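Local coordinates for hypothetical 33.3 KDA protein IN ade3-ser2 intergenic region (Saccharomyces cerevisiae, PDB 1ODF) that probably acts as an ATP-dependent kinase of still unknown specificity in the GLYK family, resembling bacterial pantothenate kinase in structure, at residues E85-N90 / M182-A187; L163-I168 / N257-S262; D212-V217 / P250-Y255. All blocks are in the same frame, centred on the assembly; numbering follows the deposited sequence.

Contact 1: E85-N90 / M182-A187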
loop_
_atom_site.group_PDB
_atom_site.type_symbol
_atom_site.label_atom_id
_atom_site.label_comp_id
_atom_site.label_asym_id
_atom_site.label_seq_id
_atom_site.Cartn_x
_atom_site.Cartn_y
_atom_site.Cartn_z
ATOM N N GLU A 85 -6.417 16.612 -16.598
ATOM C CA GLU A 85 -6.901 16.929 -17.936
ATOM C C GLU A 85 -6.844 15.726 -18.868
ATOM O O GLU A 85 -7.811 15.441 -19.577
ATOM C CB GLU A 85 -6.086 18.081 -18.525
ATOM C CG GLU A 85 -4.588 17.864 -18.448
ATOM C CD GLU A 85 -3.794 19.071 -18.909
ATOM O OE1 GLU A 85 -3.957 20.158 -18.308
ATOM O OE2 GLU A 85 -3.005 18.930 -19.870
ATOM N N GLN A 86 -5.714 15.020 -18.861
ATOM C CA GLN A 86 -5.541 13.843 -19.708
ATOM C C GLN A 86 -6.761 12.934 -19.581
ATOM O O GLN A 86 -7.238 12.383 -20.570
ATOM C CB GLN A 86 -4.286 13.083 -19.299
ATOM C CG GLN A 86 -3.778 12.109 -20.340
ATOM C CD GLN A 86 -2.655 11.240 -19.809
ATOM O OE1 GLN A 86 -1.723 11.734 -19.168
ATOM N NE2 GLN A 86 -2.735 9.939 -20.073
ATOM N N PHE A 87 -7.262 12.783 -18.359
ATOM C CA PHE A 87 -8.441 11.960 -18.109
ATOM C C PHE A 87 -9.536 12.856 -17.540
ATOM O O PHE A 87 -10.171 12.533 -16.537
ATOM C CB PHE A 87 -8.116 10.830 -17.127
ATOM C CG PHE A 87 -7.154 9.809 -17.676
ATOM C CD1 PHE A 87 -5.801 10.105 -17.809
ATOM C CD2 PHE A 87 -7.608 8.555 -18.082
ATOM C CE1 PHE A 87 -4.910 9.169 -18.337
ATOM C CE2 PHE A 87 -6.725 7.611 -18.613
ATOM C CZ PHE A 87 -5.372 7.920 -18.740
ATOM N N LYS A 88 -9.747 13.981 -18.212
ATOM C CA LYS A 88 -10.731 14.981 -17.809
ATOM C C LYS A 88 -12.122 14.456 -17.453
ATOM O O LYS A 88 -12.811 15.034 -16.608
ATOM C CB LYS A 88 -10.845 16.047 -18.908
ATOM C CG LYS A 88 -11.262 15.498 -20.274
ATOM C CD LYS A 88 -10.962 16.479 -21.411
ATOM C CE LYS A 88 -11.684 17.809 -21.238
ATOM N NZ LYS A 88 -11.394 18.756 -22.355
ATOM N N ASN A 89 -12.535 13.359 -18.077
ATOM C CA ASN A 89 -13.864 12.820 -17.814
ATOM C C ASN A 89 -13.918 11.676 -16.818
ATOM O O ASN A 89 -14.993 11.147 -16.531
ATOM C CB ASN A 89 -14.509 12.405 -19.131
ATOM C CG ASN A 89 -14.614 13.565 -20.103
ATOM O OD1 ASN A 89 -15.246 14.586 -19.803
ATOM N ND2 ASN A 89 -13.987 13.422 -21.269
ATOM N N ASN A 90 -12.762 11.294 -16.289
ATOM C CA ASN A 90 -12.704 10.219 -15.309
ATOM C C ASN A 90 -12.638 10.877 -13.930
ATOM O O ASN A 90 -11.604 11.421 -13.540
ATOM C CB ASN A 90 -11.463 9.354 -15.552
ATOM C CG ASN A 90 -11.474 8.081 -14.738
ATOM O OD1 ASN A 90 -11.588 8.120 -13.515
ATOM N ND2 ASN A 90 -11.356 6.939 -15.412
ATOM N N MET A 182 -13.566 3.119 -13.878
ATOM C CA MET A 182 -12.737 2.017 -13.402
ATOM C C MET A 182 -11.932 1.351 -14.496
ATOM O O MET A 182 -10.940 0.686 -14.222
ATOM C CB MET A 182 -13.583 0.959 -12.690
ATOM C CG MET A 182 -13.897 1.301 -11.245
ATOM S SD MET A 182 -12.411 1.745 -10.300
ATOM C CE MET A 182 -11.572 0.113 -10.156
ATOM N N VAL A 183 -12.359 1.531 -15.736
ATOM C CA VAL A 183 -11.668 0.935 -16.866
ATOM C C VAL A 183 -10.214 1.389 -16.920
ATOM O O VAL A 183 -9.307 0.567 -17.056
ATOM C CB VAL A 183 -12.386 1.291 -18.182
ATOM C CG1 VAL A 183 -11.526 0.912 -19.386
ATOM C CG2 VAL A 183 -13.727 0.563 -18.231
ATOM N N ASP A 184 -9.991 2.695 -16.805
ATOM C CA ASP A 184 -8.635 3.229 -16.834
ATOM C C ASP A 184 -7.883 2.869 -15.549
ATOM O O ASP A 184 -6.692 2.559 -15.582
ATOM C CB ASP A 184 -8.655 4.753 -16.998
ATOM C CG ASP A 184 -9.262 5.199 -18.321
ATOM O OD1 ASP A 184 -8.727 4.825 -19.393
ATOM O OD2 ASP A 184 -10.276 5.929 -18.287
ATOM N N VAL A 185 -8.576 2.912 -14.416
ATOM C CA VAL A 185 -7.937 2.590 -13.148
ATOM C C VAL A 185 -7.343 1.191 -13.239
ATOM O O VAL A 185 -6.175 0.980 -12.900
ATOM C CB VAL A 185 -8.943 2.665 -11.972
ATOM C CG1 VAL A 185 -8.255 2.284 -10.662
ATOM C CG2 VAL A 185 -9.505 4.077 -11.867
ATOM N N ASN A 186 -8.155 0.251 -13.715
ATOM C CA ASN A 186 -7.741 -1.136 -13.889
ATOM C C ASN A 186 -6.487 -1.225 -14.764
ATOM O O ASN A 186 -5.588 -2.011 -14.483
ATOM C CB ASN A 186 -8.877 -1.941 -14.531
ATOM C CG ASN A 186 -8.511 -3.395 -14.746
ATOM O OD1 ASN A 186 -8.344 -4.155 -13.789
ATOM N ND2 ASN A 186 -8.378 -3.790 -16.005
ATOM N N ALA A 187 -6.429 -0.422 -15.824
ATOM C CA ALA A 187 -5.269 -0.429 -16.717
ATOM C C ALA A 187 -4.053 0.097 -15.975
ATOM O O ALA A 187 -2.940 -0.422 -16.118
ATOM C CB ALA A 187 -5.534 0.427 -17.938
#
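The ring of Phe87 meets the carboxylate of Asp184 edge on: OD1 lies in the ring plane beyond the rim, and Phe87 CE2 is 3.5 Å from Asp184 CG. The acid therefore sits at the rim and not over a face, its own plane turned 79° from that of the ring; its oxygens lie near the rim hydrogens, a placement that probably suits a negative charge. The amide of Asn90 approaches the same carboxylate, turned against its plane. Its ND2 donates to Asp184 OD2 over 3.2 Å, nearly within the amide plane, and reaches the anti lone pair of that oxygen through a bent bond (146°). A chi1 of -169° extends the Asn90 amide, away from its backbone N, to the helix, where ND2 also bonds to the carbonyl of Asp181. An alanine in place of Asp184 would probably leave the Phe87 edge without its polar neighbour and the Asn90 amide held by fewer bonds. Phe87 and Asn90 are the ends of a type I turn, closed by Asn90 N to Phe87 O. This turn follows helix 77-86 and packs onto the first turn of helix 182-195, whose Met182 faces helix 249-262.

Contact 2: L163-I168 / N257-S262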
loop_
_atom_site.group_PDB
_atom_site.type_symbol
_atom_site.label_atom_id
_atom_site.label_comp_id
_atom_site.label_asym_id
_atom_site.label_seq_id
_atom_site.Cartn_x
_atom_site.Cartn_y
_atom_site.Cartn_z
ATOM N N LEU A 163 -2.072 -2.625 -2.318
ATOM C CA LEU A 163 -0.968 -3.485 -2.702
ATOM C C LEU A 163 -1.446 -4.935 -2.812
ATOM O O LEU A 163 -2.076 -5.473 -1.893
ATOM C CB LEU A 163 0.166 -3.392 -1.680
ATOM C CG LEU A 163 0.801 -2.022 -1.414
ATOM C CD1 LEU A 163 2.045 -2.204 -0.552
ATOM C CD2 LEU A 163 1.166 -1.345 -2.721
ATOM N N GLY A 164 -1.150 -5.566 -3.943
ATOM C CA GLY A 164 -1.564 -6.942 -4.125
ATOM C C GLY A 164 -2.740 -7.090 -5.074
ATOM O O GLY A 164 -2.959 -8.177 -5.613
ATOM N N PHE A 165 -3.503 -6.015 -5.274
ATOM C CA PHE A 165 -4.644 -6.059 -6.188
ATOM C C PHE A 165 -4.113 -6.304 -7.594
ATOM O O PHE A 165 -3.075 -5.760 -7.980
ATOM C CB PHE A 165 -5.414 -4.729 -6.177
ATOM C CG PHE A 165 -6.120 -4.432 -4.881
ATOM C CD1 PHE A 165 -5.938 -5.242 -3.758
ATOM C CD2 PHE A 165 -6.936 -3.301 -4.770
ATOM C CE1 PHE A 165 -6.556 -4.927 -2.538
ATOM C CE2 PHE A 165 -7.557 -2.975 -3.560
ATOM C CZ PHE A 165 -7.363 -3.792 -2.439
ATOM N N ASN A 166 -4.824 -7.116 -8.363
ATOM C CA ASN A 166 -4.397 -7.408 -9.726
ATOM C C ASN A 166 -5.438 -7.009 -10.764
ATOM O O ASN A 166 -6.643 -7.210 -10.579
ATOM C CB ASN A 166 -4.048 -8.893 -9.881
ATOM C CG ASN A 166 -2.814 -9.293 -9.062
ATOM O OD1 ASN A 166 -1.767 -8.659 -9.148
ATOM N ND2 ASN A 166 -2.945 -10.346 -8.274
ATOM N N PRO A 167 -4.975 -6.436 -11.878
ATOM C CA PRO A 167 -5.862 -6.001 -12.956
ATOM C C PRO A 167 -6.678 -7.115 -13.580
ATOM O O PRO A 167 -6.236 -8.268 -13.657
ATOM C CB PRO A 167 -4.899 -5.354 -13.954
ATOM C CG PRO A 167 -3.604 -6.079 -13.706
ATOM C CD PRO A 167 -3.566 -6.151 -12.204
ATOM N N ILE A 168 -7.895 -6.768 -13.989
ATOM C CA ILE A 168 -8.768 -7.712 -14.668
ATOM C C ILE A 168 -8.123 -7.806 -16.042
ATOM O O ILE A 168 -7.859 -6.783 -16.674
ATOM C CB ILE A 168 -10.188 -7.155 -14.827
ATOM C CG1 ILE A 168 -10.758 -6.777 -13.452
ATOM C CG2 ILE A 168 -11.066 -8.190 -15.522
ATOM C CD1 ILE A 168 -10.744 -7.921 -12.443
ATOM N N ASN A 257 -11.601 -9.291 -2.996
ATOM C CA ASN A 257 -11.877 -10.714 -2.840
ATOM C C ASN A 257 -10.774 -11.632 -3.406
ATOM O O ASN A 257 -10.193 -12.427 -2.670
ATOM C CB ASN A 257 -13.226 -11.045 -3.477
ATOM C CG ASN A 257 -13.662 -12.466 -3.201
ATOM O OD1 ASN A 257 -12.954 -13.234 -2.546
ATOM N ND2 ASN A 257 -14.831 -12.824 -3.699
ATOM N N ASP A 258 -10.491 -11.526 -4.701
ATOM C CA ASP A 258 -9.449 -12.362 -5.308
ATOM C C ASP A 258 -8.130 -12.184 -4.567
ATOM O O ASP A 258 -7.463 -13.159 -4.215
ATOM C CB ASP A 258 -9.229 -12.005 -6.782
ATOM C CG ASP A 258 -10.499 -12.083 -7.597
ATOM O OD1 ASP A 258 -11.272 -13.048 -7.398
ATOM O OD2 ASP A 258 -10.713 -11.181 -8.445
ATOM N N PHE A 259 -7.764 -10.929 -4.324
ATOM C CA PHE A 259 -6.527 -10.630 -3.629
ATOM C C PHE A 259 -6.415 -11.322 -2.273
ATOM O O PHE A 259 -5.476 -12.079 -2.027
ATOM C CB PHE A 259 -6.375 -9.121 -3.448
ATOM C CG PHE A 259 -5.317 -8.744 -2.458
ATOM C CD1 PHE A 259 -5.633 -7.947 -1.359
ATOM C CD2 PHE A 259 -4.021 -9.234 -2.588
ATOM C CE1 PHE A 259 -4.671 -7.645 -0.402
ATOM C CE2 PHE A 259 -3.053 -8.941 -1.640
ATOM C CZ PHE A 259 -3.379 -8.144 -0.541
ATOM N N VAL A 260 -7.365 -11.065 -1.388
ATOM C CA VAL A 260 -7.315 -11.668 -0.059
ATOM C C VAL A 260 -7.427 -13.191 -0.064
ATOM O O VAL A 260 -6.685 -13.873 0.636
ATOM C CB VAL A 260 -8.416 -11.077 0.862
ATOM C CG1 VAL A 260 -8.400 -11.769 2.221
ATOM C CG2 VAL A 260 -8.195 -9.574 1.029
ATOM N N ARG A 261 -8.344 -13.722 -0.864
ATOM C CA ARG A 261 -8.567 -15.167 -0.924
ATOM C C ARG A 261 -7.373 -15.918 -1.507
ATOM O O ARG A 261 -7.071 -17.029 -1.084
ATOM C CB ARG A 261 -9.835 -15.462 -1.745
ATOM C CG ARG A 261 -10.502 -16.811 -1.439
ATOM C CD ARG A 261 -11.825 -16.966 -2.199
ATOM N NE ARG A 261 -12.829 -15.971 -1.798
ATOM C CZ ARG A 261 -13.536 -16.023 -0.668
ATOM N NH1 ARG A 261 -13.364 -17.027 0.186
ATOM N NH2 ARG A 261 -14.407 -15.063 -0.385
ATOM N N SER A 262 -6.694 -15.297 -2.466
ATOM C CA SER A 262 -5.537 -15.894 -3.121
ATOM C C SER A 262 -4.355 -16.112 -2.178
ATOM O O SER A 262 -3.529 -16.995 -2.410
ATOM C CB SER A 262 -5.079 -15.013 -4.280
ATOM O OG SER A 262 -4.271 -13.942 -3.807
HETATM O O HOH W 1 -8.274 -9.056 -9.700
#
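In the loop that leaves strand 155-160 of the central, mostly parallel sheet, the backbone from Leu163 to Phe165 forms a bed for the ring of Phe259, which projects from helix 249-262. Leu163 O and Phe165 N lie over one face of that ring, with Leu163 O 3.3 Å from Phe259 CZ. Gly164 O comes in obliquely, 3.4 Å from Phe259 CD2. Glycine fits here for two reasons: a beta carbon on Gly164 would run into Phe259 CE2, and at a phi of 105° it would also jam against the preceding carbonyl. The fold around this site is that of a P-loop kinase: Leu163 O accepts a bond from Ser37 OG, at the end of the strand leading into the predicted ATP-binding loop, and the Phe259 side chain comes within about 6 Å of Gly38 without touching it. At chi1 166° the Phe259 ring swings away from its backbone N onto the loop. Beside it, Phe165 turns a ring edge inward, CE1 lying 3.4 Å from Phe259 CD1; the two planes meet at 59°, neither stacked nor T-shaped. Farther along, a water lies 2.6 Å from Asn166 O and is weakly bonded to Asp258 OD2. On its helix, Phe259 O accepts Ser262 OG at 2.8 Å, while Val208 of strand 204-211 and Leu265 also touch the Phe259 side chain.

Contact 3: D212-V217 / P250-Y255; sequences DNINNV and PSYKLY
Ile214 lays its CD1 methyl over one face of the Tyr252 ring, 4.1 Å above the plane and shifted toward the rim at CG. Its CG1 keeps to the stem of the same side chain, 4.1 Å from Tyr252 CB, so the branch follows the tyrosine from beta carbon onto ring. Ile214 reaches across to the helix with its ethyl arm, which leaves CB opposite the backbone N (chi1 -161°). Val217 adds a looser touch from an oblique direction, its CG2 lying 4.3 Å from Tyr252 CE1. No hydrogen bond crosses between the segments; the contact is apolar. Ile214 belongs to a type I turn from Asn213 to Asn216 that leads into helix 216-232; Val217 N bonds back to Ile214 O at 3.1 Å, and both side chains point toward helix 249-262. There Ile214 also touches Met249 and Leu256, which with Tyr252 follow one another at intervals of three and four residues along one side of the helix. The polar end of Tyr252 points elsewhere: its OH is hydrogen-bonded to Gln40 OE1, and its ring meets Trp161 edge-to-face and touches Pro39. Gln40 and Pro39 belong to the predicted ATP-binding segment, so Ile214 and Val217 pack against a tyrosine that reaches what is probably the Walker A loop, the strand-loop-helix element characteristic of P-loop kinases.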
loop_
_atom_site.group_PDB
_atom_site.type_symbol
_atom_site.label_atom_id
_atom_site.label_comp_id
_atom_site.label_asym_id
_atom_site.label_seq_id
_atom_site.Cartn_x
_atom_site.Cartn_y
_atom_site.Cartn_z
ATOM N N ASP A 212 -14.520 -7.943 8.355
ATOM C CA ASP A 212 -15.798 -8.645 8.187
ATOM C C ASP A 212 -16.788 -7.872 7.322
ATOM O O ASP A 212 -17.673 -8.454 6.697
ATOM C CB ASP A 212 -16.431 -8.929 9.552
ATOM C CG ASP A 212 -16.482 -7.699 10.438
ATOM O OD1 ASP A 212 -16.911 -6.635 9.949
ATOM O OD2 ASP A 212 -16.096 -7.795 11.622
ATOM N N ASN A 213 -16.652 -6.552 7.295
ATOM C CA ASN A 213 -17.535 -5.731 6.473
ATOM C C ASN A 213 -16.747 -4.573 5.887
ATOM O O ASN A 213 -16.165 -3.772 6.621
ATOM C CB ASN A 213 -18.715 -5.208 7.295
ATOM C CG ASN A 213 -19.662 -4.358 6.471
ATOM O OD1 ASN A 213 -20.082 -4.751 5.378
ATOM N ND2 ASN A 213 -20.009 -3.186 6.993
ATOM N N ILE A 214 -16.736 -4.484 4.563
ATOM C CA ILE A 214 -15.985 -3.435 3.895
ATOM C C ILE A 214 -16.526 -2.026 4.154
ATOM O O ILE A 214 -15.809 -1.034 3.982
ATOM C CB ILE A 214 -15.908 -3.683 2.369
ATOM C CG1 ILE A 214 -14.752 -2.869 1.781
ATOM C CG2 ILE A 214 -17.218 -3.297 1.697
ATOM C CD1 ILE A 214 -13.390 -3.183 2.418
ATOM N N ASN A 215 -17.785 -1.931 4.570
ATOM C CA ASN A 215 -18.360 -0.624 4.844
ATOM C C ASN A 215 -17.798 -0.068 6.144
ATOM O O ASN A 215 -18.132 1.042 6.560
ATOM C CB ASN A 215 -19.890 -0.702 4.883
ATOM C CG ASN A 215 -20.493 -0.849 3.498
ATOM O OD1 ASN A 215 -20.153 -0.100 2.578
ATOM N ND2 ASN A 215 -21.394 -1.812 3.339
ATOM N N ASN A 216 -16.928 -0.845 6.779
ATOM C CA ASN A 216 -16.286 -0.402 8.006
ATOM C C ASN A 216 -15.405 0.781 7.637
ATOM O O ASN A 216 -15.115 1.644 8.467
ATOM C CB ASN A 216 -15.420 -1.518 8.600
ATOM C CG ASN A 216 -16.243 -2.609 9.260
ATOM O OD1 ASN A 216 -15.700 -3.570 9.809
ATOM N ND2 ASN A 216 -17.560 -2.463 9.210
ATOM N N VAL A 217 -14.985 0.814 6.376
ATOM C CA VAL A 217 -14.132 1.882 5.882
ATOM C C VAL A 217 -14.802 3.246 6.044
ATOM O O VAL A 217 -14.148 4.207 6.441
ATOM C CB VAL A 217 -13.742 1.645 4.396
ATOM C CG1 VAL A 217 -12.991 2.852 3.841
ATOM C CG2 VAL A 217 -12.864 0.407 4.290
ATOM N N PRO A 250 -15.228 1.240 -5.421
ATOM C CA PRO A 250 -15.255 0.419 -6.641
ATOM C C PRO A 250 -14.052 -0.534 -6.683
ATOM O O PRO A 250 -14.191 -1.724 -6.986
ATOM C CB PRO A 250 -15.223 1.459 -7.757
ATOM C CG PRO A 250 -15.964 2.623 -7.139
ATOM C CD PRO A 250 -15.390 2.670 -5.743
ATOM N N SER A 251 -12.876 -0.003 -6.360
ATOM C CA SER A 251 -11.660 -0.812 -6.344
ATOM C C SER A 251 -11.797 -1.974 -5.364
ATOM O O SER A 251 -11.461 -3.108 -5.684
ATOM C CB SER A 251 -10.460 0.045 -5.954
ATOM O OG SER A 251 -10.174 0.979 -6.971
ATOM N N TYR A 252 -12.290 -1.675 -4.166
ATOM C CA TYR A 252 -12.477 -2.694 -3.141
ATOM C C TYR A 252 -13.380 -3.809 -3.651
ATOM O O TYR A 252 -13.021 -4.986 -3.582
ATOM C CB TYR A 252 -13.085 -2.071 -1.869
ATOM C CG TYR A 252 -12.094 -1.299 -1.025
ATOM C CD1 TYR A 252 -12.393 -0.019 -0.549
ATOM C CD2 TYR A 252 -10.844 -1.841 -0.714
ATOM C CE1 TYR A 252 -11.463 0.701 0.213
ATOM C CE2 TYR A 252 -9.911 -1.128 0.046
ATOM C CZ TYR A 252 -10.223 0.139 0.503
ATOM O OH TYR A 252 -9.282 0.848 1.229
ATOM N N LYS A 253 -14.541 -3.426 -4.173
ATOM C CA LYS A 253 -15.507 -4.386 -4.692
ATOM C C LYS A 253 -14.944 -5.236 -5.830
ATOM O O LYS A 253 -15.271 -6.413 -5.950
ATOM C CB LYS A 253 -16.763 -3.667 -5.195
ATOM C CG LYS A 253 -17.506 -2.874 -4.142
ATOM C CD LYS A 253 -18.755 -2.226 -4.735
ATOM C CE LYS A 253 -19.558 -1.488 -3.668
ATOM N NZ LYS A 253 -20.869 -0.967 -4.188
ATOM N N LEU A 254 -14.109 -4.635 -6.669
ATOM C CA LEU A 254 -13.533 -5.361 -7.788
ATOM C C LEU A 254 -12.373 -6.308 -7.449
ATOM O O LEU A 254 -12.379 -7.456 -7.879
ATOM C CB LEU A 254 -13.043 -4.380 -8.856
ATOM C CG LEU A 254 -13.530 -4.578 -10.299
ATOM C CD1 LEU A 254 -12.553 -3.896 -11.241
ATOM C CD2 LEU A 254 -13.644 -6.058 -10.634
ATOM N N TYR A 255 -11.403 -5.835 -6.662
ATOM C CA TYR A 255 -10.205 -6.625 -6.361
ATOM C C TYR A 255 -9.998 -7.273 -5.000
ATOM O O TYR A 255 -9.291 -8.275 -4.905
ATOM C CB TYR A 255 -8.958 -5.777 -6.630
ATOM C CG TYR A 255 -9.005 -4.942 -7.890
ATOM C CD1 TYR A 255 -9.121 -3.552 -7.827
ATOM C CD2 TYR A 255 -8.880 -5.536 -9.143
ATOM C CE1 TYR A 255 -9.102 -2.771 -8.989
ATOM C CE2 TYR A 255 -8.856 -4.772 -10.310
ATOM C CZ TYR A 255 -8.967 -3.393 -10.229
ATOM O OH TYR A 255 -8.921 -2.647 -11.383
#

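From the N terminus, contact 1 closes a loop from 85-90 to 182-187, bringing the turn after helix 77-86 onto the start of helix 182-195. Before that happens the chain has passed 163-168, whose partner 257-262 comes much later, so contacts 1 and 2 cross. Contact 3, from 212-217 to 250-255, opens after contact 1 has closed and lies wholly within the span of contact 2. Contacts 2 and 3 share helix 249-262, which is thereby fastened both to the loop after strand 155-160 and to the start of helix 216-232. Asn186 connects all three: its OD1 accepts hydrogen bonds from Ile168 N and Tyr255 OH.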